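Local coordinates for RING finger protein unkempt homolog (Mus musculus, PDB 5ELK), which binds specific RNA sequences through clustered CCCH zinc fingers and represses translation, helping to set the early shape of cortical neurons, at residues 98-103 against 114-119; 104-107 against 111-114. All blocks are in the same frame, centred on the assembly; numbering follows the deposited sequence.

Contact 1: 98-103 against 114-119; sequences NDMQQA and FAHIEP. With ZN (zinc ion), chain E; nucleotides of chain B.
Met100 lays its terminal methyl on the imidazole of His116, the histidine of a CCCH zinc site. CE sits over one face of the ring, 3.9 Å from the ring centroid and 14° off the normal, a CH-pi contact. The side chain leaves the helix with CG anti to the backbone N (chi1 174°), then bends at chi2 and chi3. That hook brings CE over the ring, while SD stands in an oblique sulfur-aromatic position farther out. The two side chains cross at about a right angle. On the side of Met100 nearer the backbone, CG touches CG1 of Ile117 at 4.3 Å, a looser apolar contact at the surface. His116 is held from a second direction as well, since its NE2 binds the zinc ion at 2.1 Å. Metal and methionine together should limit the turning of the imidazole.

The same two segments reach the RNA. The backbone N of Asn98, at the start of the helix, donates a nearly straight hydrogen bond to N1 of A4 of chain B (3.1 Å, 174°). The ring of Phe114 lies between two bases, with A4 of chain B over one face and U3 of chain B over the other. Its CZ comes within 3.3 Å of C5 of A4 of chain B. With a leucine here the flat ring is gone, and A4 and U3 of chain B would probably lose the aromatic faces that fill the space between them.

Asp99 of the helix forms a salt bridge with Arg108. Ala115 makes backbone hydrogen bonds with Thr95 and Cys97, which tie the irregular segment 114-119 to the loop leading into helix 98-103. Through Met100, helix 98-103 packs against the extended segment 114-119 at the surface of this finger.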
loop_
_atom_site.group_PDB
_atom_site.type_symbol
_atom_site.label_atom_id
_atom_site.label_comp_id
_atom_site.label_asym_id
_atom_site.label_seq_id
_atom_site.Cartn_x
_atom_site.Cartn_y
_atom_site.Cartn_z
ATOM N N ASN A 98 -13.909 -7.257 -3.495
ATOM C CA ASN A 98 -14.857 -7.745 -4.483
ATOM C C ASN A 98 -14.539 -9.164 -4.947
ATOM O O ASN A 98 -15.437 -9.974 -5.152
ATOM C CB ASN A 98 -14.852 -6.799 -5.678
ATOM C CG ASN A 98 -16.231 -6.492 -6.176
ATOM O OD1 ASN A 98 -16.568 -6.798 -7.317
ATOM N ND2 ASN A 98 -17.044 -5.876 -5.330
ATOM N N ASP A 99 -13.255 -9.457 -5.106
ATOM C CA ASP A 99 -12.815 -10.770 -5.560
ATOM C C ASP A 99 -13.228 -11.836 -4.557
ATOM O O ASP A 99 -13.619 -12.947 -4.928
ATOM C CB ASP A 99 -11.292 -10.793 -5.725
ATOM C CG ASP A 99 -10.794 -9.741 -6.687
ATOM O OD1 ASP A 99 -10.601 -8.578 -6.258
ATOM O OD2 ASP A 99 -10.598 -10.079 -7.876
ATOM N N MET A 100 -13.119 -11.495 -3.278
ATOM C CA MET A 100 -13.442 -12.427 -2.215
ATOM C C MET A 100 -14.947 -12.636 -2.178
ATOM O O MET A 100 -15.425 -13.747 -1.929
ATOM C CB MET A 100 -12.931 -11.905 -0.863
ATOM C CG MET A 100 -13.341 -12.756 0.352
ATOM S SD MET A 100 -12.628 -14.408 0.385
ATOM C CE MET A 100 -10.932 -14.077 0.873
ATOM N N GLN A 101 -15.696 -11.571 -2.448
ATOM C CA GLN A 101 -17.147 -11.623 -2.332
ATOM C C GLN A 101 -17.742 -12.463 -3.455
ATOM O O GLN A 101 -18.797 -13.069 -3.293
ATOM C CB GLN A 101 -17.745 -10.224 -2.364
ATOM C CG GLN A 101 -18.978 -10.074 -1.506
ATOM C CD GLN A 101 -19.585 -8.684 -1.593
ATOM O OE1 GLN A 101 -19.841 -8.043 -0.572
ATOM N NE2 GLN A 101 -19.827 -8.213 -2.812
ATOM N N GLN A 102 -17.051 -12.503 -4.588
ATOM C CA GLN A 102 -17.518 -13.251 -5.746
ATOM C C GLN A 102 -17.076 -14.696 -5.735
ATOM O O GLN A 102 -17.880 -15.591 -6.005
ATOM C CB GLN A 102 -16.999 -12.606 -7.016
ATOM C CG GLN A 102 -17.704 -11.331 -7.336
ATOM C CD GLN A 102 -16.961 -10.500 -8.344
ATOM O OE1 GLN A 102 -16.067 -10.984 -9.032
ATOM N NE2 GLN A 102 -17.319 -9.232 -8.427
ATOM N N ALA A 103 -15.797 -14.916 -5.429
ATOM C CA ALA A 103 -15.181 -16.238 -5.572
ATOM C C ALA A 103 -14.989 -16.992 -4.250
ATOM O O ALA A 103 -14.964 -18.213 -4.242
ATOM C CB ALA A 103 -13.852 -16.124 -6.320
ATOM N N PHE A 114 -8.153 -4.474 0.797
ATOM C CA PHE A 114 -9.597 -4.483 1.018
ATOM C C PHE A 114 -10.015 -5.506 2.065
ATOM O O PHE A 114 -9.258 -6.411 2.416
ATOM C CB PHE A 114 -10.313 -4.752 -0.299
ATOM C CG PHE A 114 -10.096 -3.675 -1.313
ATOM C CD1 PHE A 114 -8.980 -3.692 -2.133
ATOM C CD2 PHE A 114 -10.980 -2.628 -1.423
ATOM C CE1 PHE A 114 -8.769 -2.692 -3.056
ATOM C CE2 PHE A 114 -10.765 -1.621 -2.343
ATOM C CZ PHE A 114 -9.662 -1.659 -3.160
ATOM N N ALA A 115 -11.235 -5.360 2.560
ATOM C CA ALA A 115 -11.711 -6.197 3.651
ATOM C C ALA A 115 -12.157 -7.563 3.150
ATOM O O ALA A 115 -12.835 -7.685 2.132
ATOM C CB ALA A 115 -12.834 -5.500 4.390
ATOM N N HIS A 116 -11.746 -8.592 3.871
ATOM C CA HIS A 116 -12.233 -9.939 3.632
ATOM C C HIS A 116 -13.303 -10.224 4.667
ATOM O O HIS A 116 -14.015 -9.315 5.088
ATOM C CB HIS A 116 -11.070 -10.924 3.679
ATOM C CG HIS A 116 -10.100 -10.733 2.558
ATOM N ND1 HIS A 116 -8.827 -11.249 2.566
ATOM C CD2 HIS A 116 -10.233 -10.060 1.388
ATOM C CE1 HIS A 116 -8.212 -10.908 1.444
ATOM N NE2 HIS A 116 -9.043 -10.193 0.712
ATOM N N ILE A 117 -13.421 -11.475 5.080
ATOM C CA ILE A 117 -14.497 -11.876 5.963
ATOM C C ILE A 117 -13.996 -11.889 7.375
ATOM O O ILE A 117 -12.853 -12.258 7.628
ATOM C CB ILE A 117 -14.984 -13.275 5.601
ATOM C CG1 ILE A 117 -15.365 -13.294 4.117
ATOM C CG2 ILE A 117 -16.138 -13.706 6.516
ATOM C CD1 ILE A 117 -16.426 -12.280 3.742
ATOM N N GLU A 118 -14.864 -11.479 8.292
ATOM C CA GLU A 118 -14.547 -11.500 9.703
ATOM C C GLU A 118 -14.000 -12.895 10.054
ATOM O O GLU A 118 -14.661 -13.899 9.792
ATOM C CB GLU A 118 -15.799 -11.187 10.522
ATOM C CG GLU A 118 -15.555 -11.101 12.025
ATOM C CD GLU A 118 -16.836 -11.070 12.845
ATOM O OE1 GLU A 118 -17.940 -10.991 12.257
ATOM O OE2 GLU A 118 -16.732 -11.125 14.091
ATOM N N PRO A 119 -12.776 -12.966 10.613
ATOM C CA PRO A 119 -12.262 -14.275 11.012
ATOM C C PRO A 119 -12.835 -14.656 12.368
ATOM O O PRO A 119 -13.095 -13.760 13.169
ATOM C CB PRO A 119 -10.761 -14.028 11.125
ATOM C CG PRO A 119 -10.669 -12.604 11.595
ATOM C CD PRO A 119 -11.821 -11.884 10.927
HETATM ZN ZN ZN E . -8.936 -9.430 -1.221
ATOM P P A B 4 -8.316 3.126 -6.700
ATOM O OP1 A B 4 -7.219 3.753 -7.490
ATOM O OP2 A B 4 -9.726 3.553 -6.895
ATOM O "O5'" A B 4 -8.260 1.549 -6.945
ATOM C "C5'" A B 4 -7.036 0.835 -6.810
ATOM C "C4'" A B 4 -7.129 -0.584 -7.326
ATOM O "O4'" A B 4 -8.041 -1.370 -6.505
ATOM C "C3'" A B 4 -7.608 -0.765 -8.767
ATOM O "O3'" A B 4 -6.992 -1.950 -9.253
ATOM C "C2'" A B 4 -9.091 -1.068 -8.578
ATOM O "O2'" A B 4 -9.697 -1.725 -9.675
ATOM C "C1'" A B 4 -9.036 -1.954 -7.336
ATOM N N9 A B 4 -10.275 -2.036 -6.561
ATOM C C8 A B 4 -11.159 -1.025 -6.281
ATOM N N7 A B 4 -12.155 -1.400 -5.515
ATOM C C5 A B 4 -11.914 -2.746 -5.258
ATOM C C6 A B 4 -12.621 -3.702 -4.497
ATOM N N6 A B 4 -13.754 -3.433 -3.845
ATOM N N1 A B 4 -12.109 -4.958 -4.436
ATOM C C2 A B 4 -10.961 -5.213 -5.097
ATOM N N3 A B 4 -10.207 -4.395 -5.841
ATOM C C4 A B 4 -10.744 -3.153 -5.888
ATOM P P U B 3 -11.696 6.165 -2.343
ATOM O OP1 U B 3 -12.698 5.457 -3.171
ATOM O OP2 U B 3 -12.037 6.688 -0.995
ATOM O "O5'" U B 3 -10.472 5.167 -2.164
ATOM C "C5'" U B 3 -9.143 5.587 -2.434
ATOM C "C4'" U B 3 -8.343 4.469 -3.047
ATOM O "O4'" U B 3 -8.146 3.424 -2.050
ATOM C "C3'" U B 3 -9.012 3.793 -4.240
ATOM O "O3'" U B 3 -8.000 3.318 -5.134
ATOM C "C2'" U B 3 -9.713 2.606 -3.585
ATOM O "O2'" U B 3 -10.025 1.544 -4.462
ATOM C "C1'" U B 3 -8.680 2.204 -2.533
ATOM N N1 U B 3 -9.218 1.429 -1.399
ATOM C C2 U B 3 -8.458 0.376 -0.898
ATOM O O2 U B 3 -7.358 0.067 -1.340
ATOM N N3 U B 3 -9.020 -0.317 0.154
ATOM C C4 U B 3 -10.246 -0.084 0.739
ATOM O O4 U B 3 -10.620 -0.798 1.675
ATOM C C5 U B 3 -10.966 1.015 0.162
ATOM C C6 U B 3 -10.449 1.715 -0.859
#

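Contact 2: 104-107 against 111-114; sequences GSCP and FCAF. With ZN (zinc ion), chain E; nucleotides of chain B.
Cys106 and Cys112 meet through a shared metal, in the loop region that follows helix 98-103 of a CCCH zinc finger. Their sulfurs are 3.7 Å apart, and each binds the zinc ion: Cys106 SG at 2.3 Å and Cys112 SG at 2.4 Å. Both side chains extend from the backbone in the same way, with SG anti to the backbone N (chi1 178° and -172°). This carries the two sulfurs to the metal from backbones that stay well apart. Cys97 and His116 complete the site. No hydrogen bond joins the two segments, so the zinc is the main link between them.

Cys112 SG has a second task. It accepts a hydrogen bond from the backbone N of Phe114 at 3.4 Å. Such a bond would be expected to ease the negative charge on the thiolate, and it probably helps to hold the course of the chain after the cysteine.

The same segment meets the RNA with its backbone. The O of Phe111 takes a hydrogen bond from N1 of G5 of chain B at 3.0 Å, and a weak one from N2 of the same base. The N of Ala113 donates to O6 of G5 of chain B at 2.8 Å and 166°. The guanine is therefore gripped along its Watson-Crick edge. The O of Ala113 accepts from N3 of U3 of chain B at 3.0 Å. This is consistent with main-chain groups on a zinc-held loop taking part in base recognition.

Gly104, with positive phi, is the first residue beyond helix 98-103. On the other segment, Ala113 and Phe114 touch Gln86 of helix 82-86, and the ring of Phe111 meets that of Tyr14, which follows helix 7-13.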
loop_
_atom_site.group_PDB
_atom_site.type_symbol
_atom_site.label_atom_id
_atom_site.label_comp_id
_atom_site.label_asym_id
_atom_site.label_seq_id
_atom_site.Cartn_x
_atom_site.Cartn_y
_atom_site.Cartn_z
ATOM N N GLY A 104 -14.861 -16.274 -3.138
ATOM C CA GLY A 104 -14.542 -16.905 -1.869
ATOM C C GLY A 104 -13.042 -17.030 -1.664
ATOM O O GLY A 104 -12.591 -17.685 -0.724
ATOM N N SER A 105 -12.271 -16.399 -2.549
ATOM C CA SER A 105 -10.812 -16.368 -2.440
ATOM C C SER A 105 -10.253 -15.110 -3.117
ATOM O O SER A 105 -10.817 -14.621 -4.095
ATOM C CB SER A 105 -10.196 -17.617 -3.075
ATOM O OG SER A 105 -10.053 -17.455 -4.474
ATOM N N CYS A 106 -9.146 -14.595 -2.591
ATOM C CA CYS A 106 -8.510 -13.390 -3.128
ATOM C C CYS A 106 -7.055 -13.683 -3.494
ATOM O O CYS A 106 -6.338 -14.281 -2.702
ATOM C CB CYS A 106 -8.566 -12.262 -2.099
ATOM S SG CYS A 106 -7.760 -10.749 -2.630
ATOM N N PRO A 107 -6.613 -13.270 -4.696
ATOM C CA PRO A 107 -5.241 -13.576 -5.134
ATOM C C PRO A 107 -4.154 -12.788 -4.402
ATOM O O PRO A 107 -2.998 -13.209 -4.357
ATOM C CB PRO A 107 -5.258 -13.214 -6.626
ATOM C CG PRO A 107 -6.377 -12.241 -6.780
ATOM C CD PRO A 107 -7.404 -12.633 -5.761
ATOM N N PHE A 111 -2.044 -9.370 1.491
ATOM C CA PHE A 111 -1.599 -8.044 1.080
ATOM C C PHE A 111 -2.684 -7.341 0.297
ATOM O O PHE A 111 -2.443 -6.307 -0.328
ATOM C CB PHE A 111 -0.309 -8.144 0.267
ATOM C CG PHE A 111 0.829 -8.770 1.024
ATOM C CD1 PHE A 111 1.079 -8.421 2.336
ATOM C CD2 PHE A 111 1.631 -9.722 0.435
ATOM C CE1 PHE A 111 2.114 -9.001 3.038
ATOM C CE2 PHE A 111 2.670 -10.302 1.134
ATOM C CZ PHE A 111 2.908 -9.938 2.437
ATOM N N CYS A 112 -3.889 -7.895 0.348
ATOM C CA CYS A 112 -5.052 -7.197 -0.168
ATOM C C CYS A 112 -5.299 -6.004 0.737
ATOM O O CYS A 112 -5.200 -6.127 1.962
ATOM C CB CYS A 112 -6.281 -8.107 -0.168
ATOM S SG CYS A 112 -7.725 -7.382 -1.002
ATOM N N ALA A 113 -5.627 -4.860 0.141
ATOM C CA ALA A 113 -5.885 -3.628 0.900
ATOM C C ALA A 113 -7.367 -3.490 1.229
ATOM O O ALA A 113 -7.782 -2.509 1.853
ATOM C CB ALA A 113 -5.408 -2.403 0.120
ATOM N N PHE A 114 -8.153 -4.474 0.797
ATOM C CA PHE A 114 -9.597 -4.483 1.018
ATOM C C PHE A 114 -10.015 -5.506 2.065
ATOM O O PHE A 114 -9.258 -6.411 2.416
ATOM C CB PHE A 114 -10.313 -4.752 -0.299
ATOM C CG PHE A 114 -10.096 -3.675 -1.313
ATOM C CD1 PHE A 114 -8.980 -3.692 -2.133
ATOM C CD2 PHE A 114 -10.980 -2.628 -1.423
ATOM C CE1 PHE A 114 -8.769 -2.692 -3.056
ATOM C CE2 PHE A 114 -10.765 -1.621 -2.343
ATOM C CZ PHE A 114 -9.662 -1.659 -3.160
HETATM ZN ZN ZN E . -8.936 -9.430 -1.221
ATOM P P U B 3 -11.696 6.165 -2.343
ATOM O OP1 U B 3 -12.698 5.457 -3.171
ATOM O OP2 U B 3 -12.037 6.688 -0.995
ATOM O "O5'" U B 3 -10.472 5.167 -2.164
ATOM C "C5'" U B 3 -9.143 5.587 -2.434
ATOM C "C4'" U B 3 -8.343 4.469 -3.047
ATOM O "O4'" U B 3 -8.146 3.424 -2.050
ATOM C "C3'" U B 3 -9.012 3.793 -4.240
ATOM O "O3'" U B 3 -8.000 3.318 -5.134
ATOM C "C2'" U B 3 -9.713 2.606 -3.585
ATOM O "O2'" U B 3 -10.025 1.544 -4.462
ATOM C "C1'" U B 3 -8.680 2.204 -2.533
ATOM N N1 U B 3 -9.218 1.429 -1.399
ATOM C C2 U B 3 -8.458 0.376 -0.898
ATOM O O2 U B 3 -7.358 0.067 -1.340
ATOM N N3 U B 3 -9.020 -0.317 0.154
ATOM C C4 U B 3 -10.246 -0.084 0.739
ATOM O O4 U B 3 -10.620 -0.798 1.675
ATOM C C5 U B 3 -10.966 1.015 0.162
ATOM C C6 U B 3 -10.449 1.715 -0.859
ATOM P P A B 4 -8.316 3.126 -6.700
ATOM O OP1 A B 4 -7.219 3.753 -7.490
ATOM O OP2 A B 4 -9.726 3.553 -6.895
ATOM O "O5'" A B 4 -8.260 1.549 -6.945
ATOM C "C5'" A B 4 -7.036 0.835 -6.810
ATOM C "C4'" A B 4 -7.129 -0.584 -7.326
ATOM O "O4'" A B 4 -8.041 -1.370 -6.505
ATOM C "C3'" A B 4 -7.608 -0.765 -8.767
ATOM O "O3'" A B 4 -6.992 -1.950 -9.253
ATOM C "C2'" A B 4 -9.091 -1.068 -8.578
ATOM O "O2'" A B 4 -9.697 -1.725 -9.675
ATOM C "C1'" A B 4 -9.036 -1.954 -7.336
ATOM N N9 A B 4 -10.275 -2.036 -6.561
ATOM C C8 A B 4 -11.159 -1.025 -6.281
ATOM N N7 A B 4 -12.155 -1.400 -5.515
ATOM C C5 A B 4 -11.914 -2.746 -5.258
ATOM C C6 A B 4 -12.621 -3.702 -4.497
ATOM N N6 A B 4 -13.754 -3.433 -3.845
ATOM N N1 A B 4 -12.109 -4.958 -4.436
ATOM C C2 A B 4 -10.961 -5.213 -5.097
ATOM N N3 A B 4 -10.207 -4.395 -5.841
ATOM C C4 A B 4 -10.744 -3.153 -5.888
ATOM P P G B 5 -6.219 -1.996 -10.654
ATOM O OP1 G B 5 -6.457 -0.750 -11.433
ATOM O OP2 G B 5 -6.561 -3.306 -11.270
ATOM O "O5'" G B 5 -4.689 -2.104 -10.219
ATOM C "C5'" G B 5 -3.898 -0.939 -10.017
ATOM C "C4'" G B 5 -2.644 -1.250 -9.234
ATOM O "O4'" G B 5 -2.987 -1.415 -7.830
ATOM C "C3'" G B 5 -1.902 -2.524 -9.650
ATOM O "O3'" G B 5 -0.493 -2.324 -9.524
ATOM C "C2'" G B 5 -2.363 -3.540 -8.609
ATOM O "O2'" G B 5 -1.456 -4.602 -8.380
ATOM C "C1'" G B 5 -2.520 -2.664 -7.367
ATOM N N9 G B 5 -3.484 -3.182 -6.391
ATOM C C8 G B 5 -4.845 -3.298 -6.554
ATOM N N7 G B 5 -5.438 -3.791 -5.505
ATOM C C5 G B 5 -4.413 -4.021 -4.598
ATOM C C6 G B 5 -4.450 -4.550 -3.280
ATOM O O6 G B 5 -5.427 -4.938 -2.640
ATOM N N1 G B 5 -3.188 -4.618 -2.708
ATOM C C2 G B 5 -2.030 -4.209 -3.327
ATOM N N2 G B 5 -0.907 -4.346 -2.608
ATOM N N3 G B 5 -1.977 -3.710 -4.553
ATOM C C4 G B 5 -3.198 -3.644 -5.126
#

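Following the chain towards its C terminus, this finger runs through helix 98-103 and leaves it at 104-107. It then turns through 108-110 and returns as 111-114. Contact 2 closes this short loop. The chain next runs back to the helix, and contact 1 closes the wider loop between 98-103 and 114-119. Contact 2 therefore lies within the span of contact 1, and both include Phe114. The two also touch directly: Met100 SD packs on Ser105 N, and His116 NE2 on Cys106 CB. One zinc ion serves both. Together they join the helix, the metal-binding loop and the tail into a compact finger that faces three successive nucleotides, U3, A4 and G5 of chain B.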